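Long-range contacts in condensin complex subunit 3 (Schizosaccharomyces pombe, PDB 5OQR), which serves as a regulatory subunit of condensin, the complex required to convert interphase chromatin into condensed, mitotic-like chromosomes: residues I426-F431 / R461-V466; L653-L657 / K725-M730. All coordinates share one frame; numbering follows the deposited sequence.

Contact 1 (I426-F431 / R461-V466); sequences IITEVF and RCLSYV
Ile426 sets its CG2 methyl against the edge of the Tyr465 ring, 4.0 Å from CE2. The isoleucine stands roughly perpendicular to the tyrosine. Ile427 leaves its helix to one side, but its end turns in toward the other helix. Its CG1 stands anti to the carbonyl carbon (chi1 -71°) and the chain then runs on extended, which carries CD1 over. CG1 lies 3.5 Å from Tyr465 CB, and CD1 ends 4.0 Å from Val466 CG2. The Ile427 chain and the tyrosine lie alongside, running opposite ways. An alanine in place of Ile427 would probably leave Tyr465 CB and Val466 CG2 without their partner and open a gap between the helices. Val430 points across and divides its two methyls. CG1 touches Cys462 SG and Arg461 CD, both at 4.1 Å, while CG2 meets Tyr465 CE2 obliquely. Phe431 closes the row. Cys462 SG sits at the edge of this ring, 3.9 Å from Phe431 CD1, a sulfur-aromatic contact, though Phe431 is poorly ordered and the detail is uncertain. The Tyr465 hydroxyl is satisfied by a hydrogen bond with Leu392 O of helix 378-394. Helix 480-495 packs on Ile427, Cys462 and Val466. The two segments run antiparallel at 174°, with axes 9.8 Å apart. Helices 416-434 and 457-471 follow one another in the model, as paired helices do in a HEAT-type alpha-solenoid.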
loop_
_atom_site.group_PDB
_atom_site.type_symbol
_atom_site.label_atom_id
_atom_site.label_comp_id
_atom_site.label_asym_id
_atom_site.label_seq_id
_atom_site.Cartn_x
_atom_site.Cartn_y
_atom_site.Cartn_z
ATOM N N ILE A 426 -9.798 -36.937 23.319
ATOM C CA ILE A 426 -9.400 -35.788 24.127
ATOM C C ILE A 426 -10.621 -34.960 24.502
ATOM O O ILE A 426 -10.828 -34.621 25.672
ATOM C CB ILE A 426 -8.353 -34.943 23.377
ATOM C CG1 ILE A 426 -7.085 -35.765 23.137
ATOM C CG2 ILE A 426 -8.026 -33.671 24.155
ATOM C CD1 ILE A 426 -6.023 -35.055 22.331
ATOM N N ILE A 427 -11.452 -34.626 23.513
ATOM C CA ILE A 427 -12.608 -33.772 23.769
ATOM C C ILE A 427 -13.524 -34.411 24.802
ATOM O O ILE A 427 -14.091 -33.723 25.659
ATOM C CB ILE A 427 -13.353 -33.476 22.454
ATOM C CG1 ILE A 427 -12.524 -32.528 21.584
ATOM C CG2 ILE A 427 -14.723 -32.856 22.729
ATOM C CD1 ILE A 427 -13.051 -32.351 20.179
ATOM N N THR A 428 -13.691 -35.732 24.739
ATOM C CA THR A 428 -14.566 -36.407 25.692
ATOM C C THR A 428 -14.010 -36.322 27.106
ATOM O O THR A 428 -14.761 -36.102 28.064
ATOM C CB THR A 428 -14.764 -37.867 25.287
ATOM O OG1 THR A 428 -15.212 -37.933 23.928
ATOM C CG2 THR A 428 -15.797 -38.536 26.186
ATOM N N GLU A 429 -12.697 -36.493 27.260
ATOM C CA GLU A 429 -12.092 -36.438 28.586
ATOM C C GLU A 429 -12.204 -35.039 29.179
ATOM O O GLU A 429 -12.564 -34.878 30.350
ATOM C CB GLU A 429 -10.633 -36.882 28.510
ATOM C CG GLU A 429 -10.466 -38.338 28.107
ATOM C CD GLU A 429 -9.011 -38.753 27.987
ATOM O OE1 GLU A 429 -8.127 -37.883 28.140
ATOM O OE2 GLU A 429 -8.752 -39.950 27.741
ATOM N N VAL A 430 -11.902 -34.011 28.383
ATOM C CA VAL A 430 -12.065 -32.640 28.855
ATOM C C VAL A 430 -13.525 -32.358 29.169
ATOM O O VAL A 430 -13.837 -31.538 30.040
ATOM C CB VAL A 430 -11.513 -31.647 27.813
ATOM C CG1 VAL A 430 -11.655 -30.213 28.307
ATOM C CG2 VAL A 430 -10.059 -31.957 27.500
ATOM N N PHE A 431 -14.442 -33.026 28.467
ATOM C CA PHE A 431 -15.863 -32.831 28.720
ATOM C C PHE A 431 -16.295 -33.507 30.014
ATOM O O PHE A 431 -17.180 -32.999 30.712
ATOM C CB PHE A 431 -16.668 -33.366 27.537
ATOM C CG PHE A 431 -18.117 -32.973 27.554
ATOM C CD1 PHE A 431 -18.489 -31.640 27.500
ATOM C CD2 PHE A 431 -19.108 -33.939 27.595
ATOM C CE1 PHE A 431 -19.821 -31.279 27.506
ATOM C CE2 PHE A 431 -20.441 -33.583 27.598
ATOM C CZ PHE A 431 -20.799 -32.250 27.552
ATOM N N ARG A 461 -14.170 -24.323 25.971
ATOM C CA ARG A 461 -12.920 -24.963 25.578
ATOM C C ARG A 461 -13.187 -26.193 24.724
ATOM O O ARG A 461 -12.459 -26.457 23.762
ATOM C CB ARG A 461 -12.106 -25.344 26.813
ATOM C CG ARG A 461 -10.679 -25.767 26.491
ATOM C CD ARG A 461 -10.014 -26.458 27.666
ATOM N NE ARG A 461 -10.359 -25.823 28.932
ATOM C CZ ARG A 461 -9.896 -24.642 29.326
ATOM N NH1 ARG A 461 -10.270 -24.144 30.497
ATOM N NH2 ARG A 461 -9.070 -23.954 28.550
ATOM N N CYS A 462 -14.223 -26.960 25.063
ATOM C CA CYS A 462 -14.575 -28.124 24.260
ATOM C C CYS A 462 -14.940 -27.709 22.843
ATOM O O CYS A 462 -14.393 -28.234 21.870
ATOM C CB CYS A 462 -15.728 -28.886 24.915
ATOM S SG CYS A 462 -15.272 -29.763 26.422
ATOM N N LEU A 463 -15.859 -26.751 22.710
ATOM C CA LEU A 463 -16.251 -26.276 21.390
ATOM C C LEU A 463 -15.063 -25.723 20.618
ATOM O O LEU A 463 -15.002 -25.865 19.394
ATOM C CB LEU A 463 -17.340 -25.214 21.520
ATOM C CG LEU A 463 -18.688 -25.695 22.061
ATOM C CD1 LEU A 463 -19.598 -24.513 22.336
ATOM C CD2 LEU A 463 -19.346 -26.656 21.086
ATOM N N SER A 464 -14.113 -25.091 21.309
ATOM C CA SER A 464 -12.893 -24.654 20.641
ATOM C C SER A 464 -12.101 -25.836 20.104
ATOM O O SER A 464 -11.449 -25.722 19.061
ATOM C CB SER A 464 -12.038 -23.832 21.603
ATOM O OG SER A 464 -12.725 -22.665 22.009
ATOM N N TYR A 465 -12.134 -26.975 20.799
ATOM C CA TYR A 465 -11.496 -28.177 20.277
ATOM C C TYR A 465 -12.285 -28.744 19.107
ATOM O O TYR A 465 -11.702 -29.247 18.143
ATOM C CB TYR A 465 -11.360 -29.233 21.376
ATOM C CG TYR A 465 -10.298 -28.961 22.418
ATOM C CD1 TYR A 465 -9.822 -27.679 22.650
ATOM C CD2 TYR A 465 -9.767 -29.999 23.169
ATOM C CE1 TYR A 465 -8.853 -27.441 23.606
ATOM C CE2 TYR A 465 -8.801 -29.770 24.123
ATOM C CZ TYR A 465 -8.348 -28.492 24.338
ATOM O OH TYR A 465 -7.382 -28.268 25.289
ATOM N N VAL A 466 -13.615 -28.686 19.187
ATOM C CA VAL A 466 -14.454 -29.123 18.076
ATOM C C VAL A 466 -14.206 -28.244 16.862
ATOM O O VAL A 466 -14.096 -28.732 15.731
ATOM C CB VAL A 466 -15.939 -29.101 18.485
ATOM C CG1 VAL A 466 -16.805 -29.653 17.368
ATOM C CG2 VAL A 466 -16.158 -29.893 19.760
#

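Contact 2 (L653-L657 / K725-M730); sequences LLSLL and KERKFM
Leu653, Leu654 and Leu657 pack against Phe729, Met730 and Glu726 between two helices of the HEAT-repeat solenoid. Residues 725-730 belong to HEAT 9. The helices run roughly antiparallel, at 146°, with axes 11.4 Å apart. The packed part is the leucine row against Phe729, Met730 and the Glu726 methylene. With CG anti to the backbone nitrogen (chi1 -166°), Leu653 brings CD2 to the edge of the Phe729 ring, 3.7 Å from CE1. Met730 is bent at chi2 (-56°), which sets SD beside Leu653 CD2 and Leu654 CD2. A second bend, at chi3, turns its CE. Leu657 is buried here too, with CD1 near Phe729 CD1. Helix 669-682 covers Leu653 and Phe729 and reaches Lys725 through Gln669. The looser fringe is where Leu657 CD2 comes within 4.3 Å of CE of the exposed Lys725. Leu654 and Glu726 are partly exposed as well. Glu726 lays its CG between Leu657 CD1, at 3.8 Å, and Leu654 CD2, at 3.9 Å. Its carboxylate lies toward this partly exposed edge and takes a weak hydrogen bond from Ser722 N at OE2. That same OE2 also lies 3.9 Å from Leu654 CD2.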
loop_
_atom_site.group_PDB
_atom_site.type_symbol
_atom_site.label_atom_id
_atom_site.label_comp_id
_atom_site.label_asym_id
_atom_site.label_seq_id
_atom_site.Cartn_x
_atom_site.Cartn_y
_atom_site.Cartn_z
ATOM N N LEU A 653 -22.592 4.318 -13.744
ATOM C CA LEU A 653 -22.070 5.680 -13.747
ATOM C C LEU A 653 -23.192 6.701 -13.610
ATOM O O LEU A 653 -23.021 7.732 -12.949
ATOM C CB LEU A 653 -21.270 5.919 -15.025
ATOM C CG LEU A 653 -20.384 7.163 -15.062
ATOM C CD1 LEU A 653 -19.298 7.098 -14.000
ATOM C CD2 LEU A 653 -19.771 7.310 -16.442
ATOM N N LEU A 654 -24.344 6.439 -14.226
ATOM C CA LEU A 654 -25.479 7.342 -14.075
ATOM C C LEU A 654 -25.974 7.367 -12.636
ATOM O O LEU A 654 -26.297 8.433 -12.102
ATOM C CB LEU A 654 -26.607 6.931 -15.023
ATOM C CG LEU A 654 -26.360 7.147 -16.516
ATOM C CD1 LEU A 654 -27.544 6.635 -17.317
ATOM C CD2 LEU A 654 -26.105 8.614 -16.824
ATOM N N SER A 655 -26.044 6.200 -11.994
ATOM C CA SER A 655 -26.459 6.153 -10.597
ATOM C C SER A 655 -25.512 6.957 -9.719
ATOM O O SER A 655 -25.945 7.624 -8.773
ATOM C CB SER A 655 -26.530 4.703 -10.121
ATOM O OG SER A 655 -27.622 4.025 -10.712
ATOM N N LEU A 656 -24.214 6.912 -10.020
ATOM C CA LEU A 656 -23.254 7.678 -9.237
ATOM C C LEU A 656 -23.421 9.175 -9.453
ATOM O O LEU A 656 -23.202 9.958 -8.522
ATOM C CB LEU A 656 -21.831 7.241 -9.587
ATOM C CG LEU A 656 -21.418 5.877 -9.032
ATOM C CD1 LEU A 656 -20.117 5.413 -9.660
ATOM C CD2 LEU A 656 -21.283 5.929 -7.517
ATOM N N LEU A 657 -23.804 9.594 -10.659
ATOM C CA LEU A 657 -24.028 11.014 -10.907
ATOM C C LEU A 657 -25.144 11.552 -10.020
ATOM O O LEU A 657 -25.007 12.618 -9.410
ATOM C CB LEU A 657 -24.352 11.245 -12.383
ATOM C CG LEU A 657 -23.161 11.358 -13.338
ATOM C CD1 LEU A 657 -23.649 11.447 -14.770
ATOM C CD2 LEU A 657 -22.301 12.568 -13.009
ATOM N N LYS A 725 -25.036 18.545 -17.867
ATOM C CA LYS A 725 -23.755 17.859 -17.728
ATOM C C LYS A 725 -23.907 16.365 -17.974
ATOM O O LYS A 725 -23.024 15.733 -18.563
ATOM C CB LYS A 725 -23.167 18.102 -16.339
ATOM C CG LYS A 725 -21.818 17.415 -16.110
ATOM C CD LYS A 725 -21.604 17.060 -14.650
ATOM C CE LYS A 725 -20.401 16.144 -14.485
ATOM N NZ LYS A 725 -19.167 16.729 -15.077
ATOM N N GLU A 726 -25.019 15.784 -17.524
ATOM C CA GLU A 726 -25.191 14.339 -17.598
ATOM C C GLU A 726 -25.058 13.850 -19.035
ATOM O O GLU A 726 -24.143 13.089 -19.365
ATOM C CB GLU A 726 -26.547 13.954 -17.004
ATOM C CG GLU A 726 -26.715 12.481 -16.693
ATOM C CD GLU A 726 -27.837 12.226 -15.702
ATOM O OE1 GLU A 726 -27.827 12.851 -14.620
ATOM O OE2 GLU A 726 -28.736 11.415 -16.008
ATOM N N ARG A 727 -25.959 14.296 -19.912
ATOM C CA ARG A 727 -25.866 13.917 -21.317
ATOM C C ARG A 727 -24.563 14.412 -21.930
ATOM O O ARG A 727 -23.940 13.710 -22.733
ATOM C CB ARG A 727 -27.070 14.463 -22.082
ATOM C CG ARG A 727 -27.360 13.749 -23.390
ATOM C CD ARG A 727 -28.638 14.270 -24.024
ATOM N NE ARG A 727 -29.827 13.572 -23.541
ATOM C CZ ARG A 727 -31.069 14.027 -23.674
ATOM N NH1 ARG A 727 -31.297 15.194 -24.262
ATOM N NH2 ARG A 727 -32.089 13.318 -23.210
ATOM N N LYS A 728 -24.130 15.619 -21.559
ATOM C CA LYS A 728 -22.819 16.102 -21.982
ATOM C C LYS A 728 -21.719 15.143 -21.550
ATOM O O LYS A 728 -20.828 14.805 -22.336
ATOM C CB LYS A 728 -22.549 17.489 -21.400
ATOM C CG LYS A 728 -22.878 18.652 -22.322
ATOM C CD LYS A 728 -22.017 19.872 -22.011
ATOM C CE LYS A 728 -20.550 19.628 -22.359
ATOM N NZ LYS A 728 -19.765 20.889 -22.469
ATOM N N PHE A 729 -21.759 14.709 -20.289
ATOM C CA PHE A 729 -20.661 13.922 -19.744
ATOM C C PHE A 729 -20.584 12.549 -20.398
ATOM O O PHE A 729 -19.489 12.048 -20.673
ATOM C CB PHE A 729 -20.813 13.787 -18.231
ATOM C CG PHE A 729 -19.737 12.969 -17.597
ATOM C CD1 PHE A 729 -20.013 11.715 -17.086
ATOM C CD2 PHE A 729 -18.439 13.442 -17.536
ATOM C CE1 PHE A 729 -19.018 10.956 -16.511
ATOM C CE2 PHE A 729 -17.439 12.688 -16.964
ATOM C CZ PHE A 729 -17.726 11.442 -16.456
ATOM N N MET A 730 -21.733 11.924 -20.656
ATOM C CA MET A 730 -21.723 10.616 -21.300
ATOM C C MET A 730 -21.119 10.691 -22.693
ATOM O O MET A 730 -20.455 9.744 -23.132
ATOM C CB MET A 730 -23.141 10.049 -21.361
ATOM C CG MET A 730 -23.795 9.866 -20.000
ATOM S SD MET A 730 -22.832 8.836 -18.872
ATOM C CE MET A 730 -23.023 7.226 -19.628
#

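Contacts 1 and 2 are separate joints of one long helical solenoid. They follow in series along the chain: contact 1 is complete before contact 2 begins. Their centres lie about 59 Å apart and their nearest atoms about 42 Å apart, so neither touches the other. Contact 1 is the more buried, joins neighbouring helices 416-434 and 457-471, and has the closer axes. Contact 2 joins helices 639-661 and 725-736, which are further apart in sequence, and it is only partly buried. The helices are antiparallel in contact 1 and cross more openly, at 146°, in contact 2. Both rest mainly on apolar contacts; in contact 2 the aliphatic parts of Glu726 and Lys725 contribute. The second protein chain of the assembly touches neither.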